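Long-range contact in tRNA (cytosine(72)-C(5))-methyltransferase (Pyrococcus horikoshii, PDB 5ZVE), which methylates the C5 position of cytosine 72 in several tRNAs, with S-adenosyl-L-methionine as the methyl donor: residues 1-13 with 283-295. Residues are numbered along the deposited sequence; the frame is centred on the assembly and turned at random.
Sequences YLEAFPKELREYY and PKLWEERTLKHIE
Ala-4 and Glu-287 supply the backbone link between two remote parts of the chain: Glu-287 N donates to Ala-4 O at 2.7 Å. The Glu-287 carboxylate, buried here, is gripped from several directions. Its OE2 accepts a hydrogen bond from a water, which itself accepts one from Tyr-13 OH, and also pairs with Lys-284 NZ at 3.1 Å; OE1 turns its anti lone pair to Arg-289 N. With CG anti to the backbone N (chi1 -180°), the Glu-287 side chain points at residues 1-13 and crosses Leu-9 at about a right angle, CG meeting Leu-9 CD2 at 3.6 Å. The seam joins the ferredoxin-like N-terminal region to the Rossmann-like methyltransferase part of this RsmB/NOP-family enzyme, along the loop leading into helix 291-310 and that helix's first turn. Apolar packing continues on the helical side: Leu-291 CD1 lies against Tyr-12 CB (3.8 Å), while Ile-294 CD1 makes a CH-pi contact over one face of the Tyr-12 ring, 4.3 Å from its centroid. That ring's hydroxyl is held by Glu-328 and Tyr-327 N. At the other end, the Trp-286 ring packs on Ala-4 CA through CE3 (3.5 Å) and on Glu-3 CG through CZ3, while its NE1 bonds to Asp-129.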
ATOM      1  N   TYR A   1      14.595   7.273 -15.413  1.00 39.92           N
ATOM      2  CA  TYR A   1      13.543   6.553 -14.703  1.00 37.12           C
ATOM      3  C   TYR A   1      12.524   5.914 -15.648  1.00 35.70           C
ATOM      4  O   TYR A   1      11.903   4.911 -15.301  1.00 36.77           O
ATOM      5  CB  TYR A   1      12.832   7.486 -13.717  1.00 36.76           C
ATOM      6  CG  TYR A   1      12.262   8.743 -14.336  1.00 35.67           C
ATOM      7  CD1 TYR A   1      10.991   8.750 -14.904  1.00 38.27           C
ATOM      8  CD2 TYR A   1      12.987   9.931 -14.337  1.00 36.79           C
ATOM      9  CE1 TYR A   1      10.464   9.902 -15.463  1.00 36.13           C
ATOM     10  CE2 TYR A   1      12.469  11.086 -14.896  1.00 37.07           C
ATOM     11  CZ  TYR A   1      11.209  11.064 -15.459  1.00 37.60           C
ATOM     12  OH  TYR A   1      10.690  12.210 -16.016  1.00 48.12           O
ATOM     13  N   LEU A   2      12.359   6.494 -16.835  1.00 34.77           N
ATOM     14  CA  LEU A   2      11.374   6.019 -17.812  1.00 35.33           C
ATOM     15  C   LEU A   2      11.528   4.539 -18.139  1.00 36.95           C
ATOM     16  O   LEU A   2      10.558   3.857 -18.468  1.00 37.01           O
ATOM     17  CB  LEU A   2      11.468   6.837 -19.101  1.00 35.22           C
ATOM     18  CG  LEU A   2      11.150   8.327 -18.977  1.00 38.01           C
ATOM     19  CD1 LEU A   2      11.414   9.040 -20.291  1.00 43.24           C
ATOM     20  CD2 LEU A   2       9.709   8.510 -18.549  1.00 38.50           C
ATOM     21  N   GLU A   3      12.759   4.052 -18.039  1.00 41.21           N
ATOM     22  CA  GLU A   3      13.085   2.671 -18.358  1.00 40.94           C
ATOM     23  C   GLU A   3      12.354   1.665 -17.468  1.00 36.14           C
ATOM     24  O   GLU A   3      12.155   0.512 -17.855  1.00 38.88           O
ATOM     25  CB  GLU A   3      14.597   2.456 -18.259  1.00 47.07           C
ATOM     26  CG  GLU A   3      15.125   2.277 -16.834  1.00 37.27           C
ATOM     27  CD  GLU A   3      15.732   3.541 -16.271  1.00 45.16           C
ATOM     28  OE1 GLU A   3      15.310   4.640 -16.693  1.00 52.20           O
ATOM     29  OE2 GLU A   3      16.631   3.434 -15.404  1.00 47.05           O
ATOM     30  N   ALA A   4      11.974   2.099 -16.270  1.00 34.23           N
ATOM     31  CA  ALA A   4      11.276   1.232 -15.328  1.00 33.56           C
ATOM     32  C   ALA A   4       9.878   0.855 -15.808  1.00 28.83           C
ATOM     33  O   ALA A   4       9.258  -0.067 -15.274  1.00 26.68           O
ATOM     34  CB  ALA A   4      11.190   1.897 -13.984  1.00 30.29           C
ATOM     35  N   PHE A   5       9.389   1.574 -16.814  1.00 25.74           N
ATOM     36  CA  PHE A   5       8.030   1.387 -17.307  1.00 31.61           C
ATOM     37  C   PHE A   5       8.046   0.964 -18.766  1.00 30.50           C
ATOM     38  O   PHE A   5       8.692   1.610 -19.588  1.00 34.08           O
ATOM     39  CB  PHE A   5       7.219   2.678 -17.145  1.00 28.03           C
ATOM     40  CG  PHE A   5       7.240   3.236 -15.750  1.00 27.13           C
ATOM     41  CD1 PHE A   5       8.261   4.079 -15.339  1.00 27.73           C
ATOM     42  CD2 PHE A   5       6.238   2.919 -14.849  1.00 25.41           C
ATOM     43  CE1 PHE A   5       8.288   4.584 -14.054  1.00 26.34           C
ATOM     44  CE2 PHE A   5       6.256   3.425 -13.565  1.00 28.22           C
ATOM     45  CZ  PHE A   5       7.282   4.258 -13.167  1.00 22.68           C
ATOM     46  N   PRO A   6       7.338  -0.128 -19.093  1.00 28.31           N
ATOM     47  CA  PRO A   6       7.264  -0.598 -20.480  1.00 33.94           C
ATOM     48  C   PRO A   6       6.694   0.493 -21.377  1.00 35.59           C
ATOM     49  O   PRO A   6       5.930   1.328 -20.897  1.00 35.19           O
ATOM     50  CB  PRO A   6       6.332  -1.812 -20.401  1.00 31.78           C
ATOM     51  CG  PRO A   6       5.594  -1.658 -19.118  1.00 34.48           C
ATOM     52  CD  PRO A   6       6.516  -0.942 -18.185  1.00 31.61           C
ATOM     53  N   LYS A   7       7.071   0.485 -22.651  1.00 34.90           N
ATOM     54  CA  LYS A   7       6.778   1.593 -23.553  1.00 35.92           C
ATOM     55  C   LYS A   7       5.284   1.852 -23.733  1.00 36.35           C
ATOM     56  O   LYS A   7       4.853   3.005 -23.717  1.00 40.77           O
ATOM     57  CB  LYS A   7       7.417   1.339 -24.921  1.00 41.04           C
ATOM     58  CG  LYS A   7       7.232   2.478 -25.911  1.00 41.38           C
ATOM     59  CD  LYS A   7       8.303   3.529 -25.703  1.00 47.91           C
ATOM     60  CE  LYS A   7       7.963   4.848 -26.370  1.00 50.90           C
ATOM     61  NZ  LYS A   7       7.874   4.723 -27.848  1.00 63.50           N
ATOM     62  N   GLU A   8       4.496   0.795 -23.900  1.00 35.11           N
ATOM     63  CA  GLU A   8       3.068   0.976 -24.148  1.00 37.80           C
ATOM     64  C   GLU A   8       2.356   1.578 -22.939  1.00 36.82           C
ATOM     65  O   GLU A   8       1.412   2.346 -23.097  1.00 31.74           O
ATOM     66  CB  GLU A   8       2.397  -0.341 -24.551  1.00 37.04           C
ATOM     67  CG  GLU A   8       2.547  -1.482 -23.572  1.00 41.39           C
ATOM     68  CD  GLU A   8       1.556  -2.598 -23.853  1.00 49.75           C
ATOM     69  OE1 GLU A   8       1.581  -3.622 -23.138  1.00 52.32           O
ATOM     70  OE2 GLU A   8       0.742  -2.448 -24.790  1.00 55.75           O
ATOM     71  N   LEU A   9       2.803   1.228 -21.737  1.00 38.75           N
ATOM     72  CA  LEU A   9       2.265   1.840 -20.528  1.00 34.06           C
ATOM     73  C   LEU A   9       2.643   3.317 -20.462  1.00 35.47           C
ATOM     74  O   LEU A   9       1.840   4.157 -20.048  1.00 35.43           O
ATOM     75  CB  LEU A   9       2.752   1.110 -19.275  1.00 27.52           C
ATOM     76  CG  LEU A   9       2.241   1.690 -17.953  1.00 31.17           C
ATOM     77  CD1 LEU A   9       0.730   1.568 -17.864  1.00 29.69           C
ATOM     78  CD2 LEU A   9       2.902   1.014 -16.768  1.00 35.73           C
ATOM     79  N   ARG A  10       3.878   3.628 -20.847  1.00 35.25           N
ATOM     80  CA  ARG A  10       4.338   5.013 -20.880  1.00 32.87           C
ATOM     81  C   ARG A  10       3.468   5.844 -21.814  1.00 35.56           C
ATOM     82  O   ARG A  10       3.060   6.951 -21.467  1.00 32.16           O
ATOM     83  CB  ARG A  10       5.807   5.096 -21.299  1.00 34.34           C
ATOM     84  CG  ARG A  10       6.736   4.360 -20.354  1.00 34.94           C
ATOM     85  CD  ARG A  10       8.124   4.970 -20.325  1.00 37.92           C
ATOM     86  NE  ARG A  10       8.759   5.048 -21.635  1.00 38.34           N
ATOM     87  CZ  ARG A  10       9.575   4.119 -22.127  1.00 48.97           C
ATOM     88  NH1 ARG A  10      10.122   4.284 -23.321  1.00 53.09           N
ATOM     89  NH2 ARG A  10       9.847   3.025 -21.425  1.00 46.03           N
ATOM     90  N   GLU A  11       3.195   5.301 -22.999  1.00 34.88           N
ATOM     91  CA  GLU A  11       2.293   5.944 -23.949  1.00 37.39           C
ATOM     92  C   GLU A  11       0.895   6.080 -23.359  1.00 33.95           C
ATOM     93  O   GLU A  11       0.215   7.079 -23.575  1.00 34.74           O
ATOM     94  CB  GLU A  11       2.230   5.154 -25.265  1.00 38.51           C
ATOM     95  CG  GLU A  11       3.561   5.026 -25.997  1.00 45.41           C
ATOM     96  CD  GLU A  11       4.118   6.366 -26.441  1.00 50.91           C
ATOM     97  OE1 GLU A  11       3.336   7.335 -26.552  1.00 58.25           O
ATOM     98  OE2 GLU A  11       5.340   6.455 -26.679  1.00 58.58           O
ATOM     99  N   TYR A  12       0.479   5.065 -22.609  1.00 34.62           N
ATOM    100  CA  TYR A  12      -0.823   5.072 -21.962  1.00 32.15           C
ATOM    101  C   TYR A  12      -0.908   6.238 -20.984  1.00 33.82           C
ATOM    102  O   TYR A  12      -1.862   7.018 -21.017  1.00 33.30           O
ATOM    103  CB  TYR A  12      -1.078   3.739 -21.247  1.00 30.10           C
ATOM    104  CG  TYR A  12      -2.363   3.698 -20.450  1.00 29.11           C
ATOM    105  CD1 TYR A  12      -3.561   3.319 -21.039  1.00 23.64           C
ATOM    106  CD2 TYR A  12      -2.376   4.042 -19.105  1.00 30.87           C
ATOM    107  CE1 TYR A  12      -4.738   3.285 -20.307  1.00 31.32           C
ATOM    108  CE2 TYR A  12      -3.536   4.015 -18.370  1.00 25.22           C
ATOM    109  CZ  TYR A  12      -4.715   3.637 -18.970  1.00 31.58           C
ATOM    110  OH  TYR A  12      -5.867   3.615 -18.219  1.00 25.76           O
ATOM    111  N   TYR A  13       0.102   6.360 -20.127  1.00 29.91           N
ATOM    112  CA  TYR A  13       0.160   7.453 -19.160  1.00 33.55           C
ATOM    113  C   TYR A  13       0.157   8.816 -19.849  1.00 35.68           C
ATOM    114  O   TYR A  13      -0.577   9.716 -19.441  1.00 37.34           O
ATOM    115  CB  TYR A  13       1.395   7.324 -18.267  1.00 27.36           C
ATOM    116  CG  TYR A  13       1.315   6.212 -17.241  1.00 26.72           C
ATOM    117  CD1 TYR A  13       0.090   5.769 -16.754  1.00 28.60           C
ATOM    118  CD2 TYR A  13       2.469   5.612 -16.754  1.00 27.87           C
ATOM    119  CE1 TYR A  13       0.021   4.753 -15.816  1.00 25.18           C
ATOM    120  CE2 TYR A  13       2.410   4.601 -15.818  1.00 26.90           C
ATOM    121  CZ  TYR A  13       1.187   4.175 -15.353  1.00 24.91           C
ATOM    122  OH  TYR A  13       1.139   3.169 -14.416  1.00 28.28           O
ATOM    123  N   PRO A 283       7.885   1.901  -3.591  1.00 24.95           N
ATOM    124  CA  PRO A 283       8.597   2.352  -4.787  1.00 22.79           C
ATOM    125  C   PRO A 283       8.399   1.392  -5.952  1.00 23.62           C
ATOM    126  O   PRO A 283       8.141   0.209  -5.739  1.00 22.84           O
ATOM    127  CB  PRO A 283      10.054   2.364  -4.334  1.00 22.21           C
ATOM    128  CG  PRO A 283      10.124   1.262  -3.342  1.00 21.13           C
ATOM    129  CD  PRO A 283       8.786   1.217  -2.647  1.00 23.24           C
ATOM    130  N   LYS A 284       8.502   1.912  -7.168  1.00 19.37           N
ATOM    131  CA  LYS A 284       8.345   1.103  -8.364  1.00 27.29           C
ATOM    132  C   LYS A 284       9.687   0.993  -9.084  1.00 27.89           C
ATOM    133  O   LYS A 284      10.003   1.805  -9.954  1.00 28.50           O
ATOM    134  CB  LYS A 284       7.279   1.704  -9.281  1.00 26.07           C
ATOM    135  CG  LYS A 284       6.890   0.828 -10.454  1.00 29.36           C
ATOM    136  CD  LYS A 284       6.187  -0.442 -10.006  1.00 23.98           C
ATOM    137  CE  LYS A 284       4.809  -0.130  -9.449  1.00 29.95           C
ATOM    138  NZ  LYS A 284       4.002  -1.367  -9.248  1.00 27.72           N
ATOM    139  N   LEU A 285      10.486   0.003  -8.690  1.00 24.15           N
ATOM    140  CA  LEU A 285      11.794  -0.224  -9.295  1.00 25.93           C
ATOM    141  C   LEU A 285      11.639  -0.613 -10.767  1.00 28.41           C
ATOM    142  O   LEU A 285      12.269  -0.017 -11.639  1.00 29.47           O
ATOM    143  CB  LEU A 285      12.571  -1.300  -8.530  1.00 23.55           C
ATOM    144  CG  LEU A 285      13.338  -0.863  -7.273  1.00 20.31           C
ATOM    145  CD1 LEU A 285      12.409  -0.357  -6.179  1.00 27.61           C
ATOM    146  CD2 LEU A 285      14.213  -1.992  -6.747  1.00 22.98           C
ATOM    147  N   TRP A 286      10.808  -1.617 -11.035  1.00 22.49           N
ATOM    148  CA  TRP A 286      10.493  -2.016 -12.403  1.00 23.72           C
ATOM    149  C   TRP A 286       9.029  -2.403 -12.499  1.00 26.76           C
ATOM    150  O   TRP A 286       8.579  -3.315 -11.809  1.00 30.52           O
ATOM    151  CB  TRP A 286      11.371  -3.184 -12.867  1.00 25.62           C
ATOM    152  CG  TRP A 286      12.837  -2.932 -12.702  1.00 24.15           C
ATOM    153  CD1 TRP A 286      13.627  -3.363 -11.683  1.00 20.28           C
ATOM    154  CD2 TRP A 286      13.682  -2.178 -13.579  1.00 21.93           C
ATOM    155  NE1 TRP A 286      14.917  -2.932 -11.871  1.00 23.68           N
ATOM    156  CE2 TRP A 286      14.977  -2.199 -13.024  1.00 24.47           C
ATOM    157  CE3 TRP A 286      13.471  -1.491 -14.775  1.00 26.49           C
ATOM    158  CZ2 TRP A 286      16.060  -1.558 -13.630  1.00 23.51           C
ATOM    159  CZ3 TRP A 286      14.545  -0.853 -15.372  1.00 29.53           C
ATOM    160  CH2 TRP A 286      15.824  -0.892 -14.801  1.00 25.00           C
ATOM    161  N   GLU A 287       8.290  -1.708 -13.356  1.00 23.61           N
ATOM    162  CA  GLU A 287       6.875  -2.002 -13.549  1.00 29.66           C
ATOM    163  C   GLU A 287       6.718  -3.177 -14.506  1.00 33.28           C
ATOM    164  O   GLU A 287       7.154  -3.104 -15.651  1.00 33.33           O
ATOM    165  CB  GLU A 287       6.134  -0.778 -14.085  1.00 26.55           C
ATOM    166  CG  GLU A 287       4.642  -1.002 -14.305  1.00 26.32           C
ATOM    167  CD  GLU A 287       3.897  -1.319 -13.021  1.00 29.61           C
ATOM    168  OE1 GLU A 287       3.542  -2.497 -12.811  1.00 26.57           O
ATOM    169  OE2 GLU A 287       3.664  -0.384 -12.220  1.00 27.63           O
ATOM    170  N   GLU A 288       6.109  -4.262 -14.036  1.00 34.15           N
ATOM    171  CA  GLU A 288       5.950  -5.460 -14.860  1.00 40.33           C
ATOM    172  C   GLU A 288       4.583  -5.550 -15.531  1.00 40.42           C
ATOM    173  O   GLU A 288       4.453  -6.133 -16.610  1.00 45.54           O
ATOM    174  CB  GLU A 288       6.184  -6.716 -14.017  1.00 40.85           C
ATOM    175  CG  GLU A 288       7.534  -6.760 -13.315  1.00 45.96           C
ATOM    176  CD  GLU A 288       7.404  -6.615 -11.810  1.00 47.24           C
ATOM    177  OE1 GLU A 288       6.369  -6.081 -11.358  1.00 53.70           O
ATOM    178  OE2 GLU A 288       8.332  -7.031 -11.081  1.00 48.60           O
ATOM    179  N   ARG A 289       3.566  -4.974 -14.900  1.00 35.97           N
ATOM    180  CA  ARG A 289       2.214  -5.051 -15.440  1.00 37.28           C
ATOM    181  C   ARG A 289       2.005  -4.010 -16.526  1.00 37.55           C
ATOM    182  O   ARG A 289       2.587  -2.926 -16.482  1.00 37.83           O
ATOM    183  CB  ARG A 289       1.173  -4.889 -14.328  1.00 32.83           C
ATOM    184  CG  ARG A 289       0.918  -6.183 -13.566  1.00 36.43           C
ATOM    185  CD  ARG A 289       0.160  -5.939 -12.286  1.00 40.15           C
ATOM    186  NE  ARG A 289       0.126  -7.128 -11.437  1.00 48.82           N
ATOM    187  CZ  ARG A 289      -0.321  -7.136 -10.184  1.00 52.70           C
ATOM    188  NH1 ARG A 289      -0.764  -6.018  -9.625  1.00 41.07           N
ATOM    189  NH2 ARG A 289      -0.316  -8.263  -9.483  1.00 61.09           N
ATOM    190  N   THR A 290       1.182  -4.355 -17.511  1.00 38.34           N
ATOM    191  CA  THR A 290       0.970  -3.494 -18.665  1.00 36.87           C
ATOM    192  C   THR A 290      -0.493  -3.502 -19.122  1.00 37.15           C
ATOM    193  O   THR A 290      -1.385  -3.892 -18.365  1.00 34.08           O
ATOM    194  CB  THR A 290       1.898  -3.896 -19.832  1.00 45.47           C
ATOM    195  OG1 THR A 290       1.738  -2.965 -20.909  1.00 42.84           O
ATOM    196  CG2 THR A 290       1.602  -5.322 -20.314  1.00 37.78           C
ATOM    197  N   LEU A 291      -0.731  -3.055 -20.352  1.00 35.90           N
ATOM    198  CA  LEU A 291      -2.085  -2.783 -20.832  1.00 35.57           C
ATOM    199  C   LEU A 291      -3.011  -3.990 -20.766  1.00 35.00           C
ATOM    200  O   LEU A 291      -4.144  -3.876 -20.302  1.00 33.82           O
ATOM    201  CB  LEU A 291      -2.045  -2.246 -22.266  1.00 38.30           C
ATOM    202  CG  LEU A 291      -2.029  -0.719 -22.428  1.00 40.58           C
ATOM    203  CD1 LEU A 291      -0.975  -0.066 -21.549  1.00 39.36           C
ATOM    204  CD2 LEU A 291      -1.835  -0.322 -23.887  1.00 44.39           C
ATOM    205  N   LYS A 292      -2.535  -5.137 -21.234  1.00 35.21           N
ATOM    206  CA  LYS A 292      -3.315  -6.370 -21.163  1.00 35.57           C
ATOM    207  C   LYS A 292      -3.802  -6.655 -19.738  1.00 33.67           C
ATOM    208  O   LYS A 292      -4.897  -7.185 -19.544  1.00 32.52           O
ATOM    209  CB  LYS A 292      -2.496  -7.549 -21.696  1.00 33.81           C
ATOM    210  CG  LYS A 292      -1.081  -7.615 -21.137  1.00 41.92           C
ATOM    211  CD  LYS A 292      -0.422  -8.949 -21.449  1.00 39.60           C
ATOM    212  CE  LYS A 292       0.901  -9.092 -20.722  1.00 50.09           C
ATOM    213  NZ  LYS A 292       1.413 -10.490 -20.775  1.00 65.06           N
ATOM    214  N   HIS A 293      -2.989  -6.293 -18.747  1.00 33.22           N
ATOM    215  CA  HIS A 293      -3.347  -6.496 -17.345  1.00 30.75           C
ATOM    216  C   HIS A 293      -4.430  -5.533 -16.867  1.00 28.38           C
ATOM    217  O   HIS A 293      -5.249  -5.882 -16.023  1.00 24.65           O
ATOM    218  CB  HIS A 293      -2.117  -6.351 -16.448  1.00 30.83           C
ATOM    219  CG  HIS A 293      -1.054  -7.369 -16.709  1.00 34.05           C
ATOM    220  ND1 HIS A 293       0.170  -7.045 -17.251  1.00 33.17           N
ATOM    221  CD2 HIS A 293      -1.030  -8.708 -16.498  1.00 32.54           C
ATOM    222  CE1 HIS A 293       0.902  -8.139 -17.363  1.00 34.83           C
ATOM    223  NE2 HIS A 293       0.198  -9.160 -16.911  1.00 35.47           N
ATOM    224  N   ILE A 294      -4.426  -4.321 -17.408  1.00 29.96           N
ATOM    225  CA  ILE A 294      -5.403  -3.315 -17.024  1.00 25.16           C
ATOM    226  C   ILE A 294      -6.803  -3.741 -17.433  1.00 30.28           C
ATOM    227  O   ILE A 294      -7.732  -3.715 -16.626  1.00 29.72           O
ATOM    228  CB  ILE A 294      -5.073  -1.947 -17.653  1.00 28.02           C
ATOM    229  CG1 ILE A 294      -3.762  -1.405 -17.076  1.00 23.88           C
ATOM    230  CG2 ILE A 294      -6.198  -0.962 -17.402  1.00 23.46           C
ATOM    231  CD1 ILE A 294      -3.294  -0.116 -17.717  1.00 21.55           C
ATOM    232  N   GLU A 295      -6.942  -4.159 -18.686  1.00 35.50           N
ATOM    233  CA  GLU A 295      -8.229  -4.607 -19.204  1.00 31.65           C
ATOM    234  C   GLU A 295      -8.722  -5.846 -18.464  1.00 29.38           C
ATOM    235  O   GLU A 295      -9.862  -5.892 -18.011  1.00 31.07           O
ATOM    236  CB  GLU A 295      -8.130  -4.891 -20.703  1.00 38.38           C
ATOM    237  CG  GLU A 295      -9.444  -5.313 -21.337  1.00 47.61           C
ATOM    238  CD  GLU A 295      -9.275  -5.776 -22.771  1.00 55.22           C
ATOM    239  OE1 GLU A 295      -8.116  -5.884 -23.232  1.00 57.34           O
ATOM    240  OE2 GLU A 295     -10.302  -6.032 -23.435  1.00 61.73           O
TER
HETATM  241  O   HOH W   1       3.101   2.135 -12.774  1.00 26.17           O